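Local structure of alpha-1,2-mannosidase (Trichoderma reesei, 1HCU) at residues S152-P157 with V226-G231; S172-E177 with S241-S246; G213-W218 with Q234-S239; P219-T224 with S246-L251. The protein probably trims alpha-1,2-linked mannose residues from high-mannose N-glycans, acting as a calcium-dependent hydrolase of glycosyl hydrolase family 47. One frame throughout, in Å; residues are numbered along the deposited sequence.

How the interactions relate
From the N terminus, 152-157 comes first, and its loop closes at 226-231, the end of strand 225-227 and the turn after it (interaction 1). Strand 172-174 and the start of helix 175-178 wait for 241-246, the run into helix 245-257 (interaction 2). The chain after helix 196-209 supplies 213-218, closed at 234-239 (interaction 3), and then 219-224, closed at 246-251 (interaction 4). Interaction 3 falls wholly within the span of interaction 2; every other pair crosses. Interactions 1 and 2 meet through the two-stranded sheet of 172-174 and 225-227, interactions 2 and 4 share Ser246, and Asp235 of interaction 3 bonds to Thr224 of interaction 4.

Interaction 1 of 4, residues S152-P157 with V226-G231; sequences SGVPDP and VSTSNG. With NAG (2-acetamido-2-deoxy-beta-D-glucopyranose), chain E.
The flat group that matters here is the carbonyl of Thr228, with Ser152 OG over one of its faces: the hydroxyl donates to Thr228 O across 2.6 Å from 56° out of the carbonyl plane. Ser152 N makes a second, weak bond to the same oxygen. With OG between the backbone N and the carbonyl carbon (chi1 68°), the hydroxyl can also accept from Val154 N, at 3.0 Å, which makes an ST turn. An alanine at Ser152 would probably leave Val154 N without this acceptor and Thr228 O with just the weak bond from this segment. Val154 provides the apolar half: its CG2 lies 3.8 Å from Gly231 CA and 4.1 Å from Val226 CG1. Gly231 has positive phi, and a CB on it would press tightly on that methyl. On the far side of the turn, Ser227 OG takes a proton from Ser229 OG and is hydrogen-bonded to O6 of the N-acetylglucosamine at 3.0 Å, so the sugar linked to Asn230 ND2 is held at a second point. Asn230 OD1 pairs with Thr232. Around the contact, strand 225-227 runs antiparallel to strand 172-174, Val154 and Val226 both rest on Ile178 of helix 175-178, and Ser152 O bonds to Tyr207 of helix 196-209.

Interaction 2 of 4, residues S172-E177 with S241-S246; sequences SNNVAE and SGLMDS
Val175 lies alongside Met244, both side chains pointing the same way, with Val175 CG2 3.7 Å from Met244 CG. Met244 CG is anti to the backbone N (chi1 -179°), and a bend further out at chi3 accompanies the return of CE to the same valine methyl, 3.8 Å from CG2. Next door, Ala176 CB presses on the peptide between Leu243 and Met244, only 3.2 Å from Leu243 C, a tight fit that leaves little space beside the alanine. The Leu243 side chain crosses that of Asn174 at about a right angle, its CD2 3.7 Å from Asn174 CG. One clear hydrogen bond joins the segments: Ala176 N donates to Leu243 O at 3.1 Å, coming from 55° above the carbonyl plane. Behind it, Ser241 O receives both Met244 N and Asp245 N, which tightens the turn leading into helix 245-257, while Ser246 OG pairs with Ser180. Asn174 occupies the N-cap position of helix 175-178, so Ala176 N belongs to the first turn, where no earlier helical carbonyl is available. Leu243 O supplies that acceptor, and this main-chain bond ties the start of one helix to the approach to Asp245, a predicted active-site residue.

Interaction 3 of 4, residues G213-W218 with Q234-S239; sequences GSPEAW and QDSSGS
Ser214 to Ala217 and Gln234 to Ser236 run nearly the same way, 11° apart, with the CA atoms of Ser214 and Gln234 separated by 5.4 Å. The bond between them comes from a side chain: Ser236 OG donates to Pro215 O at 2.7 Å, lying in the carbonyl plane with a C=O...O angle of 154°. OG is anti to the carbonyl carbon of its own residue (chi1 -58°), a setting that directs it at the neighbouring segment, where Ser214 CB also touches it at 3.5 Å. A water can donate to Pro215 O and to Asp235 O, each 2.9 Å from it, though other acceptors compete for its protons. An alanine in place of Ser236 would probably cost Pro215 O its direct donor and leave that join to the water. Further along the chain, Ala217 CB meets Ser236 O at 3.8 Å. Asp235 shapes its own segment: OD1 accepts from Ser237 N through the anti lone pair, an Asx turn, and its carboxylate also takes the backbone N-H groups of Thr224 and Phe225. Beyond, strand 237-238 pairs antiparallel with strand 292-297, on which Ala217 packs through Tyr296, and Trp218 stacks on His279 of helix 263-280.

Interaction 4 of 4, residues P219-T224 with S246-L251; sequences PGLIGT and SFYEYL
Tyr248 OH is hemmed in by the loop: Leu221 CA and Ile222 N each lie 3.4 Å from it, and Leu221 CD2 approaches to 3.5 Å. Outside the two segments, the hydroxyl has a weak hydrogen bond to Tyr296. The Tyr248 ring stands on helix 245-257, one of the helices of the (alpha/alpha)7 barrel characteristic of glycosyl hydrolase family 47, and the loop that leads to strand 225-227 packs against this helix. Tyr248 CG is anti to the carbonyl carbon (chi1 -69°), and the ring extends from there to the backbone of Gly220 to Ile222. Gly220 O meets the ring at its edge, near the plane, 3.5 Å from CE2. The same oxygen also receives a weak bond from Ile222 N within the loop. The Leu221 side chain crosses the tyrosine at about a right angle, and its CD2 touches Tyr248 CZ at 3.9 Å. Tyr248 further stacks on Trp240, while Leu221 reaches Ser275 and Thr276 of helix 263-280. Ile222 slides past Tyr248 in the opposite direction and instead meets Phe247 tip to tip. Its CG1 takes the crowded position between the backbone N and the carbonyl carbon (chi1 62°), from which CD1 continues to the phenyl ring. Phe247 also rests on Glu205 and Leu208 of helix 196-209, so the ring touches both that helix and the loop. Here Ile222 CD1 approaches the ring obliquely, 3.4 Å from Phe247 CE1 and 3.7 Å from CZ of the same ring.

Interaction 1 of 4, residues S152-P157 with V226-G231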
loop_
_atom_site.group_PDB
_atom_site.type_symbol
_atom_site.label_atom_id
_atom_site.label_comp_id
_atom_site.label_asym_id
_atom_site.label_seq_id
_atom_site.Cartn_x
_atom_site.Cartn_y
_atom_site.Cartn_z
ATOM N N SER A 152 -1.984 26.369 -8.285
ATOM C CA SER A 152 -2.888 25.475 -9.020
ATOM C C SER A 152 -3.818 24.660 -8.123
ATOM O O SER A 152 -4.915 24.277 -8.528
ATOM C CB SER A 152 -2.087 24.482 -9.866
ATOM O OG SER A 152 -1.386 23.573 -9.035
ATOM N N GLY A 153 -3.366 24.382 -6.911
ATOM C CA GLY A 153 -4.160 23.576 -6.014
ATOM C C GLY A 153 -3.511 22.207 -5.905
ATOM O O GLY A 153 -3.895 21.404 -5.054
ATOM N N VAL A 154 -2.538 21.929 -6.774
ATOM C CA VAL A 154 -1.825 20.655 -6.729
ATOM C C VAL A 154 -1.035 20.722 -5.433
ATOM O O VAL A 154 -0.241 21.650 -5.223
ATOM C CB VAL A 154 -0.831 20.481 -7.918
ATOM C CG1 VAL A 154 -0.006 19.202 -7.740
ATOM C CG2 VAL A 154 -1.587 20.433 -9.231
ATOM N N PRO A 155 -1.235 19.743 -4.543
ATOM C CA PRO A 155 -0.535 19.715 -3.256
ATOM C C PRO A 155 0.988 19.720 -3.331
ATOM O O PRO A 155 1.585 19.124 -4.226
ATOM C CB PRO A 155 -1.067 18.439 -2.605
ATOM C CG PRO A 155 -1.280 17.552 -3.794
ATOM C CD PRO A 155 -1.968 18.486 -4.760
ATOM N N ASP A 156 1.599 20.415 -2.379
ATOM C CA ASP A 156 3.046 20.486 -2.246
ATOM C C ASP A 156 3.301 19.207 -1.446
ATOM O O ASP A 156 2.600 18.944 -0.478
ATOM C CB ASP A 156 3.409 21.721 -1.419
ATOM C CG ASP A 156 4.902 21.908 -1.248
ATOM O OD1 ASP A 156 5.366 23.047 -1.472
ATOM O OD2 ASP A 156 5.604 20.938 -0.877
ATOM N N PRO A 157 4.292 18.393 -1.847
ATOM C CA PRO A 157 4.635 17.131 -1.175
ATOM C C PRO A 157 5.133 17.223 0.271
ATOM O O PRO A 157 5.003 16.268 1.043
ATOM C CB PRO A 157 5.692 16.534 -2.099
ATOM C CG PRO A 157 6.412 17.747 -2.602
ATOM C CD PRO A 157 5.260 18.696 -2.920
ATOM N N VAL A 226 3.973 16.472 -11.878
ATOM C CA VAL A 226 3.035 17.550 -12.167
ATOM C C VAL A 226 3.451 18.859 -11.492
ATOM O O VAL A 226 3.807 18.886 -10.314
ATOM C CB VAL A 226 1.605 17.177 -11.704
ATOM C CG1 VAL A 226 0.647 18.331 -11.975
ATOM C CG2 VAL A 226 1.138 15.941 -12.422
ATOM N N SER A 227 3.406 19.936 -12.266
ATOM C CA SER A 227 3.768 21.273 -11.810
ATOM C C SER A 227 2.794 21.779 -10.744
ATOM O O SER A 227 1.576 21.674 -10.912
ATOM C CB SER A 227 3.756 22.223 -13.013
ATOM O OG SER A 227 3.827 23.575 -12.604
ATOM N N THR A 228 3.323 22.329 -9.654
ATOM C CA THR A 228 2.463 22.844 -8.594
ATOM C C THR A 228 1.924 24.236 -8.929
ATOM O O THR A 228 0.904 24.659 -8.385
ATOM C CB THR A 228 3.205 22.904 -7.244
ATOM O OG1 THR A 228 4.337 23.776 -7.350
ATOM C CG2 THR A 228 3.677 21.510 -6.845
ATOM N N SER A 229 2.602 24.935 -9.838
ATOM C CA SER A 229 2.181 26.270 -10.249
ATOM C C SER A 229 1.038 26.259 -11.265
ATOM O O SER A 229 0.168 27.121 -11.212
ATOM C CB SER A 229 3.371 27.065 -10.819
ATOM O OG SER A 229 3.884 26.485 -12.008
ATOM N N ASN A 230 1.026 25.300 -12.190
ATOM C CA ASN A 230 -0.053 25.258 -13.184
ATOM C C ASN A 230 -0.669 23.882 -13.439
ATOM O O ASN A 230 -1.489 23.720 -14.348
ATOM C CB ASN A 230 0.419 25.854 -14.514
ATOM C CG ASN A 230 1.687 25.214 -15.020
ATOM O OD1 ASN A 230 1.827 23.992 -15.007
ATOM N ND2 ASN A 230 2.615 26.046 -15.480
ATOM N N GLY A 231 -0.266 22.899 -12.640
ATOM C CA GLY A 231 -0.796 21.554 -12.768
ATOM C C GLY A 231 -0.631 20.871 -14.113
ATOM O O GLY A 231 -1.450 20.039 -14.486
HETATM C C1 NAG E . 3.912 25.535 -15.878
HETATM C C2 NAG E . 4.394 26.224 -17.161
HETATM C C3 NAG E . 5.777 25.681 -17.546
HETATM C C4 NAG E . 6.755 25.749 -16.367
HETATM C C5 NAG E . 6.132 25.086 -15.132
HETATM C C6 NAG E . 7.003 25.210 -13.903
HETATM C C7 NAG E . 2.721 26.907 -18.764
HETATM C C8 NAG E . 2.711 27.010 -20.280
HETATM N N2 NAG E . 3.453 25.935 -18.228
HETATM O O3 NAG E . 6.293 26.424 -18.643
HETATM O O4 NAG E . 7.963 25.076 -16.704
HETATM O O5 NAG E . 4.869 25.705 -14.825
HETATM O O6 NAG E . 6.741 24.165 -12.979
HETATM O O7 NAG E . 2.072 27.706 -18.088
#

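Interaction 2 of 4, residues S172-E177 with S241-S246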
loop_
_atom_site.group_PDB
_atom_site.type_symbol
_atom_site.label_atom_id
_atom_site.label_comp_id
_atom_site.label_asym_id
_atom_site.label_seq_id
_atom_site.Cartn_x
_atom_site.Cartn_y
_atom_site.Cartn_z
ATOM N N SER A 172 6.890 21.072 -8.020
ATOM C CA SER A 172 6.242 19.919 -8.643
ATOM C C SER A 172 6.127 18.764 -7.659
ATOM O O SER A 172 6.766 18.765 -6.609
ATOM C CB SER A 172 7.020 19.445 -9.875
ATOM O OG SER A 172 8.233 18.825 -9.498
ATOM N N ASN A 173 5.319 17.774 -8.022
ATOM C CA ASN A 173 5.085 16.602 -7.192
ATOM C C ASN A 173 4.824 15.436 -8.156
ATOM O O ASN A 173 4.648 15.660 -9.366
ATOM C CB ASN A 173 3.852 16.870 -6.315
ATOM C CG ASN A 173 3.778 15.970 -5.084
ATOM O OD1 ASN A 173 4.590 15.060 -4.896
ATOM N ND2 ASN A 173 2.790 16.229 -4.238
ATOM N N ASN A 174 4.815 14.203 -7.639
ATOM C CA ASN A 174 4.542 13.035 -8.477
ATOM C C ASN A 174 3.073 12.631 -8.344
ATOM O O ASN A 174 2.426 12.944 -7.342
ATOM C CB ASN A 174 5.469 11.843 -8.131
ATOM C CG ASN A 174 5.375 11.397 -6.671
ATOM O OD1 ASN A 174 6.130 11.866 -5.812
ATOM N ND2 ASN A 174 4.456 10.487 -6.390
ATOM N N VAL A 175 2.553 11.945 -9.360
ATOM C CA VAL A 175 1.159 11.526 -9.378
ATOM C C VAL A 175 0.767 10.606 -8.231
ATOM O O VAL A 175 -0.354 10.683 -7.733
ATOM C CB VAL A 175 0.777 10.853 -10.737
ATOM C CG1 VAL A 175 0.966 11.850 -11.871
ATOM C CG2 VAL A 175 1.609 9.602 -10.976
ATOM N N ALA A 176 1.668 9.735 -7.792
ATOM C CA ALA A 176 1.309 8.864 -6.680
ATOM C C ALA A 176 1.002 9.689 -5.427
ATOM O O ALA A 176 -0.027 9.486 -4.792
ATOM C CB ALA A 176 2.423 7.861 -6.394
ATOM N N GLU A 177 1.877 10.627 -5.077
ATOM C CA GLU A 177 1.669 11.430 -3.871
ATOM C C GLU A 177 0.516 12.429 -3.983
ATOM O O GLU A 177 -0.105 12.787 -2.985
ATOM C CB GLU A 177 2.977 12.136 -3.486
ATOM C CG GLU A 177 4.134 11.141 -3.350
ATOM C CD GLU A 177 5.344 11.689 -2.618
ATOM O OE1 GLU A 177 6.463 11.218 -2.902
ATOM O OE2 GLU A 177 5.180 12.576 -1.751
ATOM N N SER A 241 4.743 1.165 -10.157
ATOM C CA SER A 241 5.535 1.097 -8.935
ATOM C C SER A 241 5.769 2.486 -8.330
ATOM O O SER A 241 4.909 3.360 -8.421
ATOM C CB SER A 241 6.877 0.387 -9.192
ATOM O OG SER A 241 7.686 1.125 -10.081
ATOM N N GLY A 242 6.923 2.677 -7.701
ATOM C CA GLY A 242 7.229 3.950 -7.070
ATOM C C GLY A 242 6.888 5.193 -7.871
ATOM O O GLY A 242 7.107 5.243 -9.081
ATOM N N LEU A 243 6.338 6.192 -7.184
ATOM C CA LEU A 243 5.970 7.467 -7.797
ATOM C C LEU A 243 4.675 7.505 -8.604
ATOM O O LEU A 243 4.250 8.588 -9.014
ATOM C CB LEU A 243 7.104 7.968 -8.695
ATOM C CG LEU A 243 8.471 8.161 -8.052
ATOM C CD1 LEU A 243 9.444 8.567 -9.144
ATOM C CD2 LEU A 243 8.403 9.212 -6.939
ATOM N N MET A 244 4.043 6.355 -8.836
ATOM C CA MET A 244 2.804 6.333 -9.615
ATOM C C MET A 244 1.778 5.303 -9.151
ATOM O O MET A 244 0.572 5.561 -9.195
ATOM C CB MET A 244 3.132 6.099 -11.103
ATOM C CG MET A 244 1.924 6.070 -12.044
ATOM S SD MET A 244 2.420 6.070 -13.814
ATOM C CE MET A 244 2.854 7.818 -14.046
ATOM N N ASP A 245 2.254 4.147 -8.693
ATOM C CA ASP A 245 1.379 3.058 -8.254
ATOM C C ASP A 245 0.043 3.405 -7.594
ATOM O O ASP A 245 -1.022 3.134 -8.153
ATOM C CB ASP A 245 2.137 2.107 -7.320
ATOM C CG ASP A 245 2.908 2.842 -6.220
ATOM O OD1 ASP A 245 2.569 4.006 -5.886
ATOM O OD2 ASP A 245 3.859 2.235 -5.684
ATOM N N SER A 246 0.086 3.994 -6.403
ATOM C CA SER A 246 -1.153 4.286 -5.690
ATOM C C SER A 246 -2.144 5.229 -6.381
ATOM O O SER A 246 -3.301 5.294 -5.979
ATOM C CB SER A 246 -0.846 4.754 -4.251
ATOM O OG SER A 246 0.149 5.764 -4.195
#

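Interaction 3 of 4, residues G213-W218 with Q234-S239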
loop_
_atom_site.group_PDB
_atom_site.type_symbol
_atom_site.label_atom_id
_atom_site.label_comp_id
_atom_site.label_asym_id
_atom_site.label_seq_id
_atom_site.Cartn_x
_atom_site.Cartn_y
_atom_site.Cartn_z
ATOM N N GLY A 213 -0.296 18.988 -21.051
ATOM C CA GLY A 213 1.146 19.154 -21.106
ATOM C C GLY A 213 1.720 18.032 -21.955
ATOM O O GLY A 213 1.372 17.893 -23.128
ATOM N N SER A 214 2.589 17.215 -21.377
ATOM C CA SER A 214 3.172 16.104 -22.118
ATOM C C SER A 214 2.073 15.134 -22.548
ATOM O O SER A 214 1.143 14.865 -21.787
ATOM C CB SER A 214 4.194 15.372 -21.251
ATOM O OG SER A 214 5.213 16.261 -20.829
ATOM N N PRO A 215 2.157 14.605 -23.783
ATOM C CA PRO A 215 1.148 13.660 -24.283
ATOM C C PRO A 215 1.188 12.357 -23.495
ATOM O O PRO A 215 2.240 11.969 -22.979
ATOM C CB PRO A 215 1.557 13.463 -25.738
ATOM C CG PRO A 215 3.048 13.562 -25.666
ATOM C CD PRO A 215 3.256 14.763 -24.752
ATOM N N GLU A 216 0.048 11.687 -23.384
ATOM C CA GLU A 216 -0.004 10.427 -22.651
ATOM C C GLU A 216 0.732 9.367 -23.452
ATOM O O GLU A 216 0.582 9.300 -24.664
ATOM C CB GLU A 216 -1.453 9.996 -22.447
ATOM C CG GLU A 216 -2.296 11.052 -21.778
ATOM C CD GLU A 216 -3.760 10.693 -21.757
ATOM O OE1 GLU A 216 -4.168 9.858 -20.929
ATOM O OE2 GLU A 216 -4.501 11.249 -22.589
ATOM N N ALA A 217 1.532 8.547 -22.780
ATOM C CA ALA A 217 2.263 7.495 -23.479
ATOM C C ALA A 217 1.221 6.670 -24.205
ATOM O O ALA A 217 1.393 6.296 -25.366
ATOM C CB ALA A 217 3.016 6.635 -22.492
ATOM N N TRP A 218 0.134 6.397 -23.492
ATOM C CA TRP A 218 -0.991 5.631 -24.006
ATOM C C TRP A 218 -2.208 6.144 -23.256
ATOM O O TRP A 218 -2.084 6.690 -22.168
ATOM C CB TRP A 218 -0.797 4.132 -23.743
ATOM C CG TRP A 218 0.054 3.441 -24.772
ATOM C CD1 TRP A 218 -0.273 3.192 -26.077
ATOM C CD2 TRP A 218 1.381 2.932 -24.589
ATOM N NE1 TRP A 218 0.770 2.564 -26.716
ATOM C CE2 TRP A 218 1.798 2.392 -25.828
ATOM C CE3 TRP A 218 2.262 2.882 -23.495
ATOM C CZ2 TRP A 218 3.055 1.808 -26.006
ATOM C CZ3 TRP A 218 3.514 2.302 -23.673
ATOM C CH2 TRP A 218 3.897 1.774 -24.920
ATOM N N GLN A 234 4.989 17.331 -17.339
ATOM C CA GLN A 234 6.241 17.664 -18.008
ATOM C C GLN A 234 6.975 16.438 -18.552
ATOM O O GLN A 234 8.097 16.555 -19.061
ATOM C CB GLN A 234 7.150 18.381 -17.027
ATOM C CG GLN A 234 7.223 17.665 -15.709
ATOM C CD GLN A 234 8.421 18.079 -14.918
ATOM O OE1 GLN A 234 8.615 19.265 -14.636
ATOM N NE2 GLN A 234 9.250 17.104 -14.554
ATOM N N ASP A 235 6.352 15.268 -18.430
ATOM C CA ASP A 235 6.955 14.030 -18.914
ATOM C C ASP A 235 5.880 13.008 -19.296
ATOM O O ASP A 235 4.706 13.172 -18.957
ATOM C CB ASP A 235 7.867 13.443 -17.838
ATOM C CG ASP A 235 7.099 13.003 -16.603
ATOM O OD1 ASP A 235 6.421 11.958 -16.666
ATOM O OD2 ASP A 235 7.167 13.716 -15.576
ATOM N N SER A 236 6.294 11.961 -20.000
ATOM C CA SER A 236 5.380 10.912 -20.417
ATOM C C SER A 236 5.863 9.551 -19.917
ATOM O O SER A 236 5.691 8.537 -20.593
ATOM C CB SER A 236 5.270 10.893 -21.945
ATOM O OG SER A 236 4.839 12.152 -22.437
ATOM N N SER A 237 6.467 9.529 -18.731
ATOM C CA SER A 237 6.965 8.283 -18.165
ATOM C C SER A 237 6.128 7.847 -16.966
ATOM O O SER A 237 5.450 8.659 -16.344
ATOM C CB SER A 237 8.424 8.437 -17.733
ATOM O OG SER A 237 8.522 9.260 -16.586
ATOM N N GLY A 238 6.185 6.561 -16.637
ATOM C CA GLY A 238 5.420 6.072 -15.510
ATOM C C GLY A 238 5.568 4.576 -15.347
ATOM O O GLY A 238 6.384 3.957 -16.035
ATOM N N SER A 239 4.769 4.000 -14.451
ATOM C CA SER A 239 4.802 2.568 -14.172
ATOM C C SER A 239 3.767 2.256 -13.109
ATOM O O SER A 239 3.001 3.126 -12.707
ATOM C CB SER A 239 6.160 2.176 -13.613
ATOM O OG SER A 239 6.310 2.697 -12.300
HETATM O O HOH W 1 2.185 12.585 -20.184
#

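Interaction 4 of 4, residues P219-T224 with S246-L251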
loop_
_atom_site.group_PDB
_atom_site.type_symbol
_atom_site.label_atom_id
_atom_site.label_comp_id
_atom_site.label_asym_id
_atom_site.label_seq_id
_atom_site.Cartn_x
_atom_site.Cartn_y
_atom_site.Cartn_z
ATOM N N PRO A 219 -3.400 5.979 -23.834
ATOM C CA PRO A 219 -4.622 6.452 -23.174
ATOM C C PRO A 219 -4.682 5.987 -21.717
ATOM O O PRO A 219 -4.625 4.790 -21.437
ATOM C CB PRO A 219 -5.731 5.849 -24.037
ATOM C CG PRO A 219 -5.097 5.784 -25.410
ATOM C CD PRO A 219 -3.709 5.271 -25.092
ATOM N N GLY A 220 -4.780 6.934 -20.792
ATOM C CA GLY A 220 -4.846 6.574 -19.386
ATOM C C GLY A 220 -3.496 6.473 -18.690
ATOM O O GLY A 220 -3.427 6.555 -17.465
ATOM N N LEU A 221 -2.427 6.290 -19.462
ATOM C CA LEU A 221 -1.085 6.189 -18.898
ATOM C C LEU A 221 -0.402 7.554 -18.926
ATOM O O LEU A 221 0.284 7.917 -19.892
ATOM C CB LEU A 221 -0.258 5.149 -19.664
ATOM C CG LEU A 221 -0.851 3.741 -19.544
ATOM C CD1 LEU A 221 0.015 2.722 -20.284
ATOM C CD2 LEU A 221 -0.965 3.368 -18.064
ATOM N N ILE A 222 -0.611 8.292 -17.840
ATOM C CA ILE A 222 -0.095 9.644 -17.653
ATOM C C ILE A 222 1.363 9.735 -17.232
ATOM O O ILE A 222 2.018 8.726 -16.976
ATOM C CB ILE A 222 -0.959 10.400 -16.600
ATOM C CG1 ILE A 222 -0.880 9.702 -15.231
ATOM C CG2 ILE A 222 -2.416 10.420 -17.063
ATOM C CD1 ILE A 222 -1.555 10.470 -14.085
ATOM N N GLY A 223 1.859 10.967 -17.159
ATOM C CA GLY A 223 3.237 11.214 -16.758
ATOM C C GLY A 223 3.390 11.075 -15.252
ATOM O O GLY A 223 2.410 10.841 -14.549
ATOM N N THR A 224 4.612 11.247 -14.756
ATOM C CA THR A 224 4.912 11.096 -13.339
ATOM C C THR A 224 4.922 12.381 -12.505
ATOM O O THR A 224 4.437 12.393 -11.375
ATOM C CB THR A 224 6.280 10.388 -13.156
ATOM O OG1 THR A 224 6.259 9.118 -13.815
ATOM C CG2 THR A 224 6.591 10.173 -11.681
ATOM N N SER A 246 0.086 3.994 -6.403
ATOM C CA SER A 246 -1.153 4.286 -5.690
ATOM C C SER A 246 -2.144 5.229 -6.381
ATOM O O SER A 246 -3.301 5.294 -5.979
ATOM C CB SER A 246 -0.846 4.754 -4.251
ATOM O OG SER A 246 0.149 5.764 -4.195
ATOM N N PHE A 247 -1.704 5.942 -7.421
ATOM C CA PHE A 247 -2.603 6.835 -8.162
ATOM C C PHE A 247 -3.657 6.022 -8.925
ATOM O O PHE A 247 -4.853 6.296 -8.825
ATOM C CB PHE A 247 -1.832 7.705 -9.158
ATOM C CG PHE A 247 -2.704 8.284 -10.237
ATOM C CD1 PHE A 247 -2.684 7.756 -11.520
ATOM C CD2 PHE A 247 -3.619 9.288 -9.938
ATOM C CE1 PHE A 247 -3.576 8.213 -12.498
ATOM C CE2 PHE A 247 -4.512 9.751 -10.901
ATOM C CZ PHE A 247 -4.494 9.211 -12.184
ATOM N N TYR A 248 -3.198 5.039 -9.700
ATOM C CA TYR A 248 -4.092 4.166 -10.456
ATOM C C TYR A 248 -4.969 3.388 -9.482
ATOM O O TYR A 248 -6.158 3.183 -9.734
ATOM C CB TYR A 248 -3.292 3.176 -11.315
ATOM C CG TYR A 248 -2.554 3.831 -12.460
ATOM C CD1 TYR A 248 -1.213 3.542 -12.709
ATOM C CD2 TYR A 248 -3.189 4.761 -13.274
ATOM C CE1 TYR A 248 -0.525 4.171 -13.738
ATOM C CE2 TYR A 248 -2.515 5.393 -14.302
ATOM C CZ TYR A 248 -1.184 5.098 -14.526
ATOM O OH TYR A 248 -0.511 5.748 -15.534
ATOM N N GLU A 249 -4.371 2.970 -8.367
ATOM C CA GLU A 249 -5.074 2.213 -7.330
ATOM C C GLU A 249 -6.296 2.963 -6.791
ATOM O O GLU A 249 -7.396 2.408 -6.728
ATOM C CB GLU A 249 -4.112 1.896 -6.163
ATOM C CG GLU A 249 -4.683 1.038 -5.016
ATOM C CD GLU A 249 -3.714 0.906 -3.825
ATOM O OE1 GLU A 249 -4.115 0.362 -2.765
ATOM O OE2 GLU A 249 -2.550 1.346 -3.950
ATOM N N TYR A 250 -6.106 4.219 -6.393
ATOM C CA TYR A 250 -7.203 4.998 -5.825
ATOM C C TYR A 250 -8.297 5.366 -6.817
ATOM O O TYR A 250 -9.415 5.690 -6.423
ATOM C CB TYR A 250 -6.672 6.266 -5.137
ATOM C CG TYR A 250 -6.230 6.057 -3.695
ATOM C CD1 TYR A 250 -5.842 7.140 -2.894
ATOM C CD2 TYR A 250 -6.162 4.781 -3.141
ATOM C CE1 TYR A 250 -5.387 6.950 -1.580
ATOM C CE2 TYR A 250 -5.709 4.581 -1.826
ATOM C CZ TYR A 250 -5.319 5.663 -1.058
ATOM O OH TYR A 250 -4.828 5.440 0.206
ATOM N N LEU A 251 -7.980 5.309 -8.103
ATOM C CA LEU A 251 -8.955 5.619 -9.132
ATOM C C LEU A 251 -10.146 4.665 -9.040
ATOM O O LEU A 251 -11.302 5.097 -8.975
ATOM C CB LEU A 251 -8.307 5.507 -10.505
ATOM C CG LEU A 251 -8.127 6.754 -11.380
ATOM C CD1 LEU A 251 -7.809 7.992 -10.590
ATOM C CD2 LEU A 251 -7.020 6.443 -12.363
#